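Local coordinates for protein minor fimbrium anchoring subunit Mfa2 (Porphyromonas gingivalis, PDB 5NFI) that anchors the minor (Mfa1) fimbriae in the outer membrane and regulates their length, without itself being part of the fimbrium, at residues S11-A16 / L244-D249; L112-S117 / R140-R145; V146-D151 / F250-V255; P156-I161 / H217-R222. All coordinates share one frame; numbering follows the deposited sequence.

Interaction 1: S11-A16 / L244-D249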
loop_
_atom_site.group_PDB
_atom_site.type_symbol
_atom_site.label_atom_id
_atom_site.label_comp_id
_atom_site.label_asym_id
_atom_site.label_seq_id
_atom_site.Cartn_x
_atom_site.Cartn_y
_atom_site.Cartn_z
ATOM N N SER A 11 15.524 -1.249 1.829
ATOM C CA SER A 11 14.407 -0.334 1.995
ATOM C C SER A 11 14.913 0.997 2.533
ATOM O O SER A 11 15.379 1.098 3.671
ATOM C CB SER A 11 13.343 -0.918 2.920
ATOM O OG SER A 11 12.168 -0.117 2.917
ATOM N N GLN A 12 14.836 2.013 1.689
ATOM C CA GLN A 12 15.268 3.339 2.058
ATOM C C GLN A 12 14.215 4.307 1.586
ATOM O O GLN A 12 14.006 4.505 0.391
ATOM C CB GLN A 12 16.627 3.665 1.462
ATOM C CG GLN A 12 17.176 4.979 1.942
ATOM C CD GLN A 12 18.678 5.056 1.800
ATOM O OE1 GLN A 12 19.291 4.294 1.043
ATOM N NE2 GLN A 12 19.286 5.975 2.539
ATOM N N THR A 13 13.558 4.925 2.545
ATOM C CA THR A 13 12.268 5.506 2.270
ATOM C C THR A 13 12.254 6.837 1.514
ATOM O O THR A 13 11.197 7.179 0.968
ATOM C CB THR A 13 11.505 5.708 3.559
ATOM O OG1 THR A 13 10.170 6.088 3.234
ATOM C CG2 THR A 13 12.161 6.787 4.410
ATOM N N GLU A 14 13.400 7.538 1.485
ATOM C CA GLU A 14 13.588 8.901 0.930
ATOM C C GLU A 14 13.844 9.931 2.028
ATOM O O GLU A 14 14.576 10.889 1.829
ATOM C CB GLU A 14 12.398 9.363 0.086
ATOM C CG GLU A 14 12.347 10.827 -0.269
ATOM C CD GLU A 14 11.157 11.127 -1.161
ATOM O OE1 GLU A 14 10.800 10.245 -1.995
ATOM O OE2 GLU A 14 10.563 12.226 -0.998
ATOM N N CYS A 15 13.218 9.746 3.181
ATOM C CA CYS A 15 13.564 10.536 4.356
ATOM C C CYS A 15 14.604 9.797 5.195
ATOM O O CYS A 15 15.094 10.321 6.193
ATOM C CB CYS A 15 12.329 10.847 5.205
ATOM S SG CYS A 15 10.822 11.141 4.256
ATOM N N ALA A 16 14.937 8.577 4.791
ATOM C CA ALA A 16 15.931 7.788 5.505
ATOM C C ALA A 16 17.337 8.106 4.995
ATOM O O ALA A 16 17.560 8.220 3.788
ATOM C CB ALA A 16 15.631 6.305 5.364
ATOM N N LEU A 244 3.374 11.181 2.469
ATOM C CA LEU A 244 2.902 9.815 2.228
ATOM C C LEU A 244 3.984 8.891 1.679
ATOM O O LEU A 244 3.881 7.675 1.783
ATOM C CB LEU A 244 1.739 9.820 1.247
ATOM C CG LEU A 244 0.500 10.604 1.619
ATOM C CD1 LEU A 244 -0.499 10.501 0.494
ATOM C CD2 LEU A 244 -0.059 10.039 2.900
ATOM N N ARG A 245 5.018 9.467 1.076
ATOM C CA ARG A 245 6.034 8.655 0.431
ATOM C C ARG A 245 7.125 8.246 1.403
ATOM O O ARG A 245 8.051 7.546 1.021
ATOM C CB ARG A 245 6.621 9.375 -0.785
ATOM C CG ARG A 245 5.579 10.093 -1.669
ATOM C CD ARG A 245 4.281 9.260 -1.901
ATOM N NE ARG A 245 4.507 7.814 -1.990
ATOM C CZ ARG A 245 3.541 6.901 -1.911
ATOM N NH1 ARG A 245 2.285 7.276 -1.698
ATOM N NH2 ARG A 245 3.835 5.610 -1.996
ATOM N N CYS A 246 6.992 8.622 2.672
ATOM C CA CYS A 246 7.983 8.250 3.684
ATOM C C CYS A 246 7.343 7.632 4.908
ATOM O O CYS A 246 8.034 7.065 5.751
ATOM C CB CYS A 246 8.813 9.465 4.116
ATOM S SG CYS A 246 9.691 10.293 2.793
ATOM N N ILE A 247 6.023 7.742 5.009
ATOM C CA ILE A 247 5.330 7.341 6.230
ATOM C C ILE A 247 4.257 6.286 5.952
ATOM O O ILE A 247 3.781 6.170 4.825
ATOM C CB ILE A 247 4.706 8.582 6.920
ATOM C CG1 ILE A 247 4.467 8.311 8.398
ATOM C CG2 ILE A 247 3.432 9.017 6.228
ATOM C CD1 ILE A 247 5.754 8.104 9.172
ATOM N N ASN A 248 3.887 5.506 6.969
ATOM C CA ASN A 248 2.888 4.434 6.797
ATOM C C ASN A 248 1.968 4.235 8.002
ATOM O O ASN A 248 1.232 3.252 8.082
ATOM C CB ASN A 248 3.587 3.103 6.480
ATOM C CG ASN A 248 4.302 3.128 5.154
ATOM O OD1 ASN A 248 5.494 3.433 5.073
ATOM N ND2 ASN A 248 3.572 2.835 4.095
ATOM N N ASP A 249 2.014 5.168 8.946
ATOM C CA ASP A 249 1.165 5.102 10.121
ATOM C C ASP A 249 0.491 6.436 10.345
ATOM O O ASP A 249 1.134 7.480 10.319
ATOM C CB ASP A 249 1.975 4.691 11.341
ATOM C CG ASP A 249 2.288 3.216 11.339
ATOM O OD1 ASP A 249 3.061 2.799 10.459
ATOM O OD2 ASP A 249 1.754 2.476 12.200
#
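A disulfide between Cys15 and Cys246 staples two loops of the fimbrillin-superfamily fold, one following strand 3-10 and the other leading into strand 249-258, positions more than two hundred residues apart in the chain. The two half-cystines have similar first torsions: in each, SG lies anti to the carbonyl carbon and beside the backbone N, at -36° in Cys15 and -58° in Cys246. The sulfurs thereby meet tip to tip at 2.0 Å between Cys15 SG and Cys246 SG, and the torsion about that bond is 90°, the relaxed value for a disulfide, with right-handed sense. Glu14 flanks the bridge with its aliphatic part, its CB standing 3.9 Å from Cys246 SG, while the extended chain carries the carboxylate onward. Arg245 turns its guanidinium away and approaches the first loop mainly through its backbone and CB. The contact lies at the protein surface, but both loops are tethered to strand 133-151: in 244-249, Asn248 OD1 and Ile247 O accept hydrogen bonds from the Arg140 guanidinium, and in 11-16, Ser11 OG is hydrogen-bonded to Leu139 O. Thr13 adds a polar touch to the covalent link. Its OG1 is anti to the backbone N, which turns it to the second loop, where Thr13 OG1 makes a weak hydrogen bond of 3.4 Å to Cys246 O.

Interaction 2: L112-S117 / R140-R145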
loop_
_atom_site.group_PDB
_atom_site.type_symbol
_atom_site.label_atom_id
_atom_site.label_comp_id
_atom_site.label_asym_id
_atom_site.label_seq_id
_atom_site.Cartn_x
_atom_site.Cartn_y
_atom_site.Cartn_z
ATOM N N LEU A 112 2.897 -5.212 3.003
ATOM C CA LEU A 112 2.986 -5.500 1.585
ATOM C C LEU A 112 3.993 -4.570 0.978
ATOM O O LEU A 112 3.958 -3.364 1.240
ATOM C CB LEU A 112 1.641 -5.332 0.897
ATOM C CG LEU A 112 1.678 -5.635 -0.602
ATOM C CD1 LEU A 112 1.707 -7.130 -0.816
ATOM C CD2 LEU A 112 0.502 -4.993 -1.331
ATOM N N TRP A 113 4.890 -5.107 0.161
ATOM C CA TRP A 113 6.018 -4.298 -0.303
ATOM C C TRP A 113 6.219 -4.316 -1.809
ATOM O O TRP A 113 6.018 -5.343 -2.445
ATOM C CB TRP A 113 7.302 -4.774 0.356
ATOM C CG TRP A 113 7.276 -4.756 1.842
ATOM C CD1 TRP A 113 6.659 -5.653 2.666
ATOM C CD2 TRP A 113 7.932 -3.811 2.691
ATOM N NE1 TRP A 113 6.880 -5.313 3.976
ATOM C CE2 TRP A 113 7.662 -4.188 4.019
ATOM C CE3 TRP A 113 8.709 -2.673 2.456
ATOM C CZ2 TRP A 113 8.147 -3.474 5.106
ATOM C CZ3 TRP A 113 9.190 -1.974 3.527
ATOM C CH2 TRP A 113 8.907 -2.372 4.840
ATOM N N TYR A 114 6.643 -3.188 -2.374
ATOM C CA TYR A 114 6.973 -3.153 -3.789
ATOM C C TYR A 114 8.340 -2.519 -4.096
ATOM O O TYR A 114 8.766 -1.582 -3.445
ATOM C CB TYR A 114 5.896 -2.417 -4.583
ATOM C CG TYR A 114 6.282 -2.351 -6.037
ATOM C CD1 TYR A 114 6.285 -3.506 -6.827
ATOM C CD2 TYR A 114 6.714 -1.169 -6.605
ATOM C CE1 TYR A 114 6.678 -3.470 -8.152
ATOM C CE2 TYR A 114 7.107 -1.124 -7.924
ATOM C CZ TYR A 114 7.092 -2.276 -8.691
ATOM O OH TYR A 114 7.474 -2.224 -10.008
ATOM N N ALA A 115 9.028 -3.042 -5.099
ATOM C CA ALA A 115 10.228 -2.374 -5.583
ATOM C C ALA A 115 10.301 -2.397 -7.106
ATOM O O ALA A 115 9.877 -3.366 -7.748
ATOM C CB ALA A 115 11.472 -3.016 -4.989
ATOM N N THR A 116 10.822 -1.321 -7.683
ATOM C CA THR A 116 11.243 -1.350 -9.075
ATOM C C THR A 116 12.749 -1.201 -9.078
ATOM O O THR A 116 13.287 -0.291 -8.455
ATOM C CB THR A 116 10.611 -0.234 -9.925
ATOM O OG1 THR A 116 9.176 -0.350 -9.904
ATOM C CG2 THR A 116 11.100 -0.327 -11.359
ATOM N N SER A 117 13.431 -2.123 -9.741
ATOM C CA SER A 117 14.865 -1.993 -9.940
ATOM C C SER A 117 15.142 -0.984 -11.057
ATOM O O SER A 117 14.237 -0.612 -11.814
ATOM C CB SER A 117 15.486 -3.341 -10.298
ATOM O OG SER A 117 15.308 -3.603 -11.680
ATOM N N ARG A 140 9.459 -0.384 -1.009
ATOM C CA ARG A 140 8.617 0.578 -0.339
ATOM C C ARG A 140 7.381 -0.129 0.185
ATOM O O ARG A 140 6.758 -0.916 -0.536
ATOM C CB ARG A 140 8.220 1.697 -1.296
ATOM C CG ARG A 140 7.169 2.660 -0.751
ATOM C CD ARG A 140 7.689 3.603 0.339
ATOM N NE ARG A 140 6.586 4.441 0.799
ATOM C CZ ARG A 140 6.202 4.561 2.069
ATOM N NH1 ARG A 140 6.865 3.940 3.037
ATOM N NH2 ARG A 140 5.162 5.319 2.375
ATOM N N GLU A 141 7.023 0.141 1.437
ATOM C CA GLU A 141 5.825 -0.453 2.017
ATOM C C GLU A 141 4.583 0.227 1.476
ATOM O O GLU A 141 4.522 1.452 1.424
ATOM C CB GLU A 141 5.839 -0.376 3.544
ATOM C CG GLU A 141 4.659 -1.112 4.140
ATOM C CD GLU A 141 4.597 -1.033 5.644
ATOM O OE1 GLU A 141 5.545 -0.454 6.237
ATOM O OE2 GLU A 141 3.608 -1.562 6.219
ATOM N N TYR A 142 3.604 -0.591 1.086
ATOM C CA TYR A 142 2.352 -0.141 0.490
ATOM C C TYR A 142 1.187 -0.212 1.480
ATOM O O TYR A 142 0.197 0.495 1.312
ATOM C CB TYR A 142 1.994 -0.990 -0.728
ATOM C CG TYR A 142 2.520 -0.493 -2.054
ATOM C CD1 TYR A 142 3.602 0.379 -2.127
ATOM C CD2 TYR A 142 1.921 -0.897 -3.242
ATOM C CE1 TYR A 142 4.065 0.831 -3.344
ATOM C CE2 TYR A 142 2.375 -0.451 -4.454
ATOM C CZ TYR A 142 3.443 0.410 -4.503
ATOM O OH TYR A 142 3.888 0.849 -5.733
ATOM N N THR A 143 1.286 -1.106 2.471
ATOM C CA THR A 143 0.324 -1.119 3.565
ATOM C C THR A 143 0.458 0.148 4.428
ATOM O O THR A 143 1.550 0.730 4.584
ATOM C CB THR A 143 0.472 -2.342 4.483
ATOM O OG1 THR A 143 1.840 -2.753 4.513
ATOM C CG2 THR A 143 -0.422 -3.498 4.040
ATOM N N ASN A 144 -0.672 0.578 4.970
ATOM C CA ASN A 144 -0.726 1.732 5.850
ATOM C C ASN A 144 -1.603 1.375 7.002
ATOM O O ASN A 144 -2.654 0.790 6.814
ATOM C CB ASN A 144 -1.272 2.954 5.137
ATOM C CG ASN A 144 -0.352 3.451 4.075
ATOM O OD1 ASN A 144 0.647 4.102 4.369
ATOM N ND2 ASN A 144 -0.698 3.184 2.820
ATOM N N ARG A 145 -1.151 1.718 8.194
ATOM C CA ARG A 145 -1.912 1.502 9.406
ATOM C C ARG A 145 -2.485 2.839 9.818
ATOM O O ARG A 145 -1.750 3.798 10.042
ATOM C CB ARG A 145 -1.034 0.900 10.508
ATOM C CG ARG A 145 -0.565 -0.513 10.196
ATOM C CD ARG A 145 0.703 -0.845 10.951
ATOM N NE ARG A 145 1.840 -0.073 10.453
ATOM C CZ ARG A 145 2.558 -0.395 9.375
ATOM N NH1 ARG A 145 3.571 0.380 8.993
ATOM N NH2 ARG A 145 2.267 -1.489 8.675
#
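With CG beside the backbone N (chi1 -57°), the indole of Trp113 swings across to the neighbouring strand, while Glu141, extended with CG anti to the backbone N (chi1 -175°), runs obliquely over it. Glu141 CB sits above the face of the six-membered ring, 3.8 Å from its centroid, in a CH-pi contact. On the face opposite Trp113, Tyr114 has CG anti to the backbone N (chi1 178°), and its CB rests over the ring of Tyr142, which lies where strand 133-151 is interrupted, 4.0 Å from the centroid. Tyr142 OH is hydrogen-bonded to the carbonyl of Gly174. The carboxylate of Glu141 is gripped twice at one oxygen: Thr143 OG1 donates to the anti lone pair of Glu141 OE2 at 2.7 Å, and Arg145 NH2 forms a salt bridge to the syn lone pair of Glu141 OE2 at 2.8 Å. Arg145 is shared with Asp249. Thr143 OG1 also accepts from Leu112 N at 3.1 Å, so the hydroxyl relays between backbone and carboxylate. Paired backbone bonds join Tyr114 and Arg140, next to the non-hydrogen-bonded pair Trp113 and Glu141, as in an antiparallel beta hairpin, here of strands 113-122 and 133-151.

Interaction 3: V146-D151 / F250-V255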
loop_
_atom_site.group_PDB
_atom_site.type_symbol
_atom_site.label_atom_id
_atom_site.label_comp_id
_atom_site.label_asym_id
_atom_site.label_seq_id
_atom_site.Cartn_x
_atom_site.Cartn_y
_atom_site.Cartn_z
ATOM N N VAL A 146 -3.804 2.906 9.881
ATOM C CA VAL A 146 -4.489 4.161 10.113
ATOM C C VAL A 146 -5.407 4.065 11.322
ATOM O O VAL A 146 -6.394 3.330 11.302
ATOM C CB VAL A 146 -5.322 4.595 8.883
ATOM C CG1 VAL A 146 -5.807 6.017 9.060
ATOM C CG2 VAL A 146 -4.509 4.477 7.601
ATOM N N THR A 147 -5.067 4.809 12.369
ATOM C CA THR A 147 -5.890 4.895 13.560
ATOM C C THR A 147 -6.722 6.182 13.534
ATOM O O THR A 147 -6.208 7.274 13.240
ATOM C CB THR A 147 -5.037 4.868 14.831
ATOM O OG1 THR A 147 -4.042 3.845 14.714
ATOM C CG2 THR A 147 -5.898 4.599 16.053
ATOM N N VAL A 148 -8.000 6.060 13.852
ATOM C CA VAL A 148 -8.878 7.206 13.826
ATOM C C VAL A 148 -9.703 7.267 15.105
ATOM O O VAL A 148 -10.294 6.277 15.515
ATOM C CB VAL A 148 -9.817 7.166 12.615
ATOM C CG1 VAL A 148 -10.793 8.339 12.658
ATOM C CG2 VAL A 148 -9.017 7.181 11.331
ATOM N N SER A 149 -9.724 8.437 15.736
ATOM C CA SER A 149 -10.567 8.652 16.897
ATOM C C SER A 149 -11.559 9.756 16.593
ATOM O O SER A 149 -11.191 10.790 16.025
ATOM C CB SER A 149 -9.729 9.021 18.122
ATOM O OG SER A 149 -8.541 8.257 18.184
ATOM N N VAL A 150 -12.821 9.522 16.942
ATOM C CA VAL A 150 -13.803 10.599 16.983
ATOM C C VAL A 150 -14.075 10.936 18.436
ATOM O O VAL A 150 -14.413 10.071 19.249
ATOM C CB VAL A 150 -15.094 10.243 16.256
ATOM C CG1 VAL A 150 -16.083 11.390 16.358
ATOM C CG2 VAL A 150 -14.788 9.983 14.809
ATOM N N ASP A 151 -13.896 12.215 18.731
ATOM C CA ASP A 151 -13.827 12.740 20.080
ATOM C C ASP A 151 -15.009 13.632 20.440
ATOM O O ASP A 151 -15.602 14.288 19.577
ATOM C CB ASP A 151 -12.537 13.540 20.242
ATOM C CG ASP A 151 -11.949 13.402 21.607
ATOM O OD1 ASP A 151 -12.101 12.317 22.201
ATOM O OD2 ASP A 151 -11.341 14.373 22.093
ATOM N N PHE A 250 -0.816 6.408 10.548
ATOM C CA PHE A 250 -1.568 7.647 10.567
ATOM C C PHE A 250 -2.494 7.719 11.779
ATOM O O PHE A 250 -3.475 6.980 11.860
ATOM C CB PHE A 250 -2.357 7.802 9.262
ATOM C CG PHE A 250 -1.489 7.938 8.044
ATOM C CD1 PHE A 250 -1.044 6.807 7.360
ATOM C CD2 PHE A 250 -1.111 9.189 7.577
ATOM C CE1 PHE A 250 -0.235 6.919 6.240
ATOM C CE2 PHE A 250 -0.294 9.319 6.447
ATOM C CZ PHE A 250 0.146 8.172 5.778
ATOM N N ASP A 251 -2.157 8.585 12.734
ATOM C CA ASP A 251 -3.034 8.815 13.872
ATOM C C ASP A 251 -3.906 10.010 13.528
ATOM O O ASP A 251 -3.409 11.110 13.306
ATOM C CB ASP A 251 -2.262 9.058 15.170
ATOM C CG ASP A 251 -3.062 8.641 16.401
ATOM O OD1 ASP A 251 -4.246 8.277 16.235
ATOM O OD2 ASP A 251 -2.536 8.675 17.539
ATOM N N ILE A 252 -5.208 9.767 13.446
ATOM C CA ILE A 252 -6.161 10.783 13.015
ATOM C C ILE A 252 -7.156 11.078 14.112
ATOM O O ILE A 252 -7.752 10.157 14.693
ATOM C CB ILE A 252 -6.928 10.344 11.757
ATOM C CG1 ILE A 252 -5.938 9.909 10.674
ATOM C CG2 ILE A 252 -7.867 11.462 11.283
ATOM C CD1 ILE A 252 -6.584 9.514 9.384
ATOM N N ARG A 253 -7.325 12.361 14.409
ATOM C CA ARG A 253 -8.350 12.757 15.360
ATOM C C ARG A 253 -9.437 13.595 14.700
ATOM O O ARG A 253 -9.162 14.550 13.978
ATOM C CB ARG A 253 -7.749 13.518 16.532
ATOM C CG ARG A 253 -8.800 13.913 17.547
ATOM C CD ARG A 253 -8.179 14.499 18.781
ATOM N NE ARG A 253 -9.205 15.066 19.635
ATOM C CZ ARG A 253 -9.162 16.300 20.131
ATOM N NH1 ARG A 253 -8.124 17.090 19.868
ATOM N NH2 ARG A 253 -10.147 16.735 20.906
ATOM N N LEU A 254 -10.677 13.206 14.947
ATOM C CA LEU A 254 -11.828 13.960 14.487
ATOM C C LEU A 254 -12.535 14.557 15.697
ATOM O O LEU A 254 -13.008 13.833 16.571
ATOM C CB LEU A 254 -12.760 13.062 13.691
ATOM C CG LEU A 254 -12.081 12.411 12.487
ATOM C CD1 LEU A 254 -13.033 11.466 11.734
ATOM C CD2 LEU A 254 -11.504 13.492 11.576
ATOM N N VAL A 255 -12.558 15.880 15.774
ATOM C CA VAL A 255 -13.242 16.527 16.877
ATOM C C VAL A 255 -14.688 16.802 16.492
ATOM O O VAL A 255 -14.956 17.547 15.557
ATOM C CB VAL A 255 -12.556 17.818 17.277
ATOM C CG1 VAL A 255 -13.220 18.394 18.522
ATOM C CG2 VAL A 255 -11.074 17.549 17.520
#
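Two neighbouring parallel beta strands, 146-151 and 250-255, run side by side with their axes 4.7 Å apart and only 15° between their directions. Five backbone hydrogen bonds zip them together, each nearly along its C=O axis, with the carbonyls of Phe250, Ile252 and Leu254 accepting from Thr147, Ser149 and Asp151, and those of Thr147 and Ser149 accepting from Ile252 and Leu254; Ser149 O to Leu254 N, for example, spans 2.7 Å. Alternation sends Val146, Val148, Val150, Phe250, Ile252 and Leu254 to one face. There Ile252, with CG1 beside the backbone N, extends CD1 to within 3.6 Å of Val146 CG1, and its CB lies alongside Val148 CG2. Leu254 CD1 crosses obliquely between two valines, 3.8 Å from Val150 CG2 and 4.0 Å from Val148 CG1. This apolar face, met by Leu213 and Val215 of strand 211-217, probably forms part of the interior of a beta sandwich, as expected for the transthyretin-like fold of the family. The other face is more polar. Thr147 and Asp251 stand side by side, and Arg253, extended from CG to NE, reaches Asp151 in a salt bridge: Arg253 NH2 meets the anti lone pair of Asp151 OD2 at 2.9 Å, with the carboxylate and guanidinium planes 79° apart. Asp151 OD1 is taken by Thr195 OG1, and Val255 CG2 covers one guanidinium face, over its centre.

Interaction 4: P156-I161 / H217-R222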
loop_
_atom_site.group_PDB
_atom_site.type_symbol
_atom_site.label_atom_id
_atom_site.label_comp_id
_atom_site.label_asym_id
_atom_site.label_seq_id
_atom_site.Cartn_x
_atom_site.Cartn_y
_atom_site.Cartn_z
ATOM N N PRO A 156 -20.720 7.275 21.848
ATOM C CA PRO A 156 -19.759 6.977 20.775
ATOM C C PRO A 156 -19.941 5.593 20.160
ATOM O O PRO A 156 -19.433 5.350 19.073
ATOM C CB PRO A 156 -18.395 7.077 21.477
ATOM C CG PRO A 156 -18.708 6.864 22.945
ATOM C CD PRO A 156 -20.067 7.450 23.156
ATOM N N GLU A 157 -20.646 4.703 20.843
ATOM C CA GLU A 157 -20.924 3.394 20.288
ATOM C C GLU A 157 -21.941 3.451 19.140
ATOM O O GLU A 157 -22.087 2.479 18.398
ATOM C CB GLU A 157 -21.430 2.444 21.381
ATOM C CG GLU A 157 -22.834 2.753 21.895
ATOM C CD GLU A 157 -22.856 3.864 22.921
ATOM O OE1 GLU A 157 -21.805 4.515 23.112
ATOM O OE2 GLU A 157 -23.919 4.083 23.543
ATOM N N ASN A 158 -22.645 4.575 19.001
ATOM C CA ASN A 158 -23.665 4.729 17.959
ATOM C C ASN A 158 -23.050 5.208 16.640
ATOM O O ASN A 158 -23.747 5.352 15.640
ATOM C CB ASN A 158 -24.767 5.710 18.397
ATOM C CG ASN A 158 -25.715 5.132 19.467
ATOM O OD1 ASN A 158 -25.748 3.933 19.717
ATOM N ND2 ASN A 158 -26.507 5.999 20.077
ATOM N N TYR A 159 -21.748 5.454 16.638
ATOM C CA TYR A 159 -21.091 5.956 15.438
ATOM C C TYR A 159 -20.057 4.977 14.861
ATOM O O TYR A 159 -19.416 4.191 15.583
ATOM C CB TYR A 159 -20.442 7.309 15.736
ATOM C CG TYR A 159 -21.458 8.373 16.132
ATOM C CD1 TYR A 159 -21.939 8.460 17.436
ATOM C CD2 TYR A 159 -21.937 9.276 15.201
ATOM C CE1 TYR A 159 -22.857 9.414 17.796
ATOM C CE2 TYR A 159 -22.870 10.238 15.550
ATOM C CZ TYR A 159 -23.326 10.302 16.851
ATOM O OH TYR A 159 -24.243 11.268 17.200
ATOM N N GLU A 160 -19.909 5.029 13.547
ATOM C CA GLU A 160 -19.068 4.086 12.842
ATOM C C GLU A 160 -18.102 4.801 11.930
ATOM O O GLU A 160 -18.507 5.646 11.127
ATOM C CB GLU A 160 -19.918 3.108 12.032
ATOM C CG GLU A 160 -19.197 2.507 10.850
ATOM C CD GLU A 160 -19.699 1.126 10.508
ATOM O OE1 GLU A 160 -20.889 0.834 10.790
ATOM O OE2 GLU A 160 -18.896 0.331 9.962
ATOM N N ILE A 161 -16.825 4.462 12.068
ATOM C CA ILE A 161 -15.793 5.007 11.216
ATOM C C ILE A 161 -15.514 4.039 10.077
ATOM O O ILE A 161 -15.384 2.818 10.277
ATOM C CB ILE A 161 -14.522 5.310 12.010
ATOM C CG1 ILE A 161 -14.882 6.248 13.179
ATOM C CG2 ILE A 161 -13.479 5.961 11.110
ATOM C CD1 ILE A 161 -13.772 6.505 14.175
ATOM N N HIS A 217 -23.680 7.850 11.703
ATOM C CA HIS A 217 -24.512 7.497 12.843
ATOM C C HIS A 217 -25.229 6.192 12.514
ATOM O O HIS A 217 -26.161 6.187 11.707
ATOM C CB HIS A 217 -25.505 8.625 13.153
ATOM C CG HIS A 217 -26.334 8.381 14.372
ATOM N ND1 HIS A 217 -27.686 8.129 14.313
ATOM C CD2 HIS A 217 -26.001 8.343 15.684
ATOM C CE1 HIS A 217 -28.149 7.944 15.535
ATOM N NE2 HIS A 217 -27.148 8.067 16.386
ATOM N N LYS A 218 -24.788 5.091 13.126
ATOM C CA LYS A 218 -25.274 3.746 12.799
ATOM C C LYS A 218 -26.795 3.545 12.921
ATOM O O LYS A 218 -27.410 2.963 12.017
ATOM C CB LYS A 218 -24.565 2.701 13.678
ATOM C CG LYS A 218 -23.083 2.552 13.416
ATOM C CD LYS A 218 -22.517 1.322 14.104
ATOM C CE LYS A 218 -22.471 1.501 15.601
ATOM N NZ LYS A 218 -22.595 0.200 16.349
ATOM N N PRO A 219 -27.410 3.976 14.050
ATOM C CA PRO A 219 -28.841 3.687 14.174
ATOM C C PRO A 219 -29.685 4.274 13.035
ATOM O O PRO A 219 -30.680 3.667 12.633
ATOM C CB PRO A 219 -29.202 4.338 15.506
ATOM C CG PRO A 219 -27.973 4.305 16.277
ATOM C CD PRO A 219 -26.890 4.588 15.289
ATOM N N THR A 220 -29.267 5.417 12.502
ATOM C CA THR A 220 -30.034 6.127 11.484
ATOM C C THR A 220 -29.423 5.958 10.112
ATOM O O THR A 220 -30.099 6.055 9.096
ATOM C CB THR A 220 -30.107 7.623 11.803
ATOM O OG1 THR A 220 -28.785 8.091 12.115
ATOM C CG2 THR A 220 -31.007 7.864 12.999
ATOM N N GLY A 221 -28.123 5.711 10.093
ATOM C CA GLY A 221 -27.386 5.610 8.851
ATOM C C GLY A 221 -26.981 6.982 8.373
ATOM O O GLY A 221 -26.432 7.120 7.294
ATOM N N ARG A 222 -27.253 8.001 9.181
ATOM C CA ARG A 222 -26.897 9.372 8.827
ATOM C C ARG A 222 -25.393 9.592 8.860
ATOM O O ARG A 222 -24.784 9.665 9.930
ATOM C CB ARG A 222 -27.567 10.364 9.767
ATOM C CG ARG A 222 -27.063 11.789 9.605
ATOM C CD ARG A 222 -27.411 12.628 10.828
ATOM N NE ARG A 222 -27.174 14.048 10.605
ATOM C CZ ARG A 222 -28.101 14.897 10.173
ATOM N NH1 ARG A 222 -29.332 14.462 9.914
ATOM N NH2 ARG A 222 -27.802 16.181 9.995
#
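A hairpin turn with a G1 beta bulge, where His217 is opposed by two residues, Gly221 and Arg222, packs here against the start of strand 159-165. His217 and Tyr159 form a non-hydrogen-bonded antiparallel pair whose rings meet edge-to-face. The imidazole, with CG anti to the backbone N (chi1 -176°), presents its CD2 edge to the phenol face, His217 CD2 lying 3.5 Å from Tyr159 CZ and toward the rim; the ring planes are 60° apart. Two neighbours hold the imidazole in this orientation: Pro219 CD lies over its centre, and His217 ND1 is hydrogen-bonded to Thr220 OG1 at 2.5 Å. Pro219 also crosses Asn158 at about a right angle, with 3.9 Å between Pro219 CD and Asn158 CB. The backbone link across the contact runs from Lys218 N to Asn158 O, 2.7 Å long and nearly along the C=O axis. Beyond it Lys218 CG rests 3.5 Å from Glu160 CB, so the two side chains meet through their aliphatic parts, crossing at about a right angle. Within the turn, His217 O accepts from Gly221 N at 2.6 Å and His217 N donates to Arg222 O, the backbone pattern characteristic of a G1 bulge closing a beta hairpin, here of strands 211-217 and 222-228.

Strand 133-151 is the common thread: interaction 2 pairs its middle antiparallel with strand 113-122, and interaction 3 pairs its C-terminal end parallel with strand 249-258. The two meet where Arg145 O accepts from Phe250 N. Interaction 1 fixes the loop that enters strand 249-258, and through Asn248 it touches interaction 2, whose centre is about 10 Å away. Interaction 4 lies farther out, yet Ile161 of its first segment packs on Val150 of interaction 3. Buried interaction 2 combines aromatic packing with a charge network, and partly buried interaction 3 separates an apolar from a polar face. The two surface contacts differ: interaction 1 relies on a covalent bridge, interaction 4 on rings and turn hydrogen bonds.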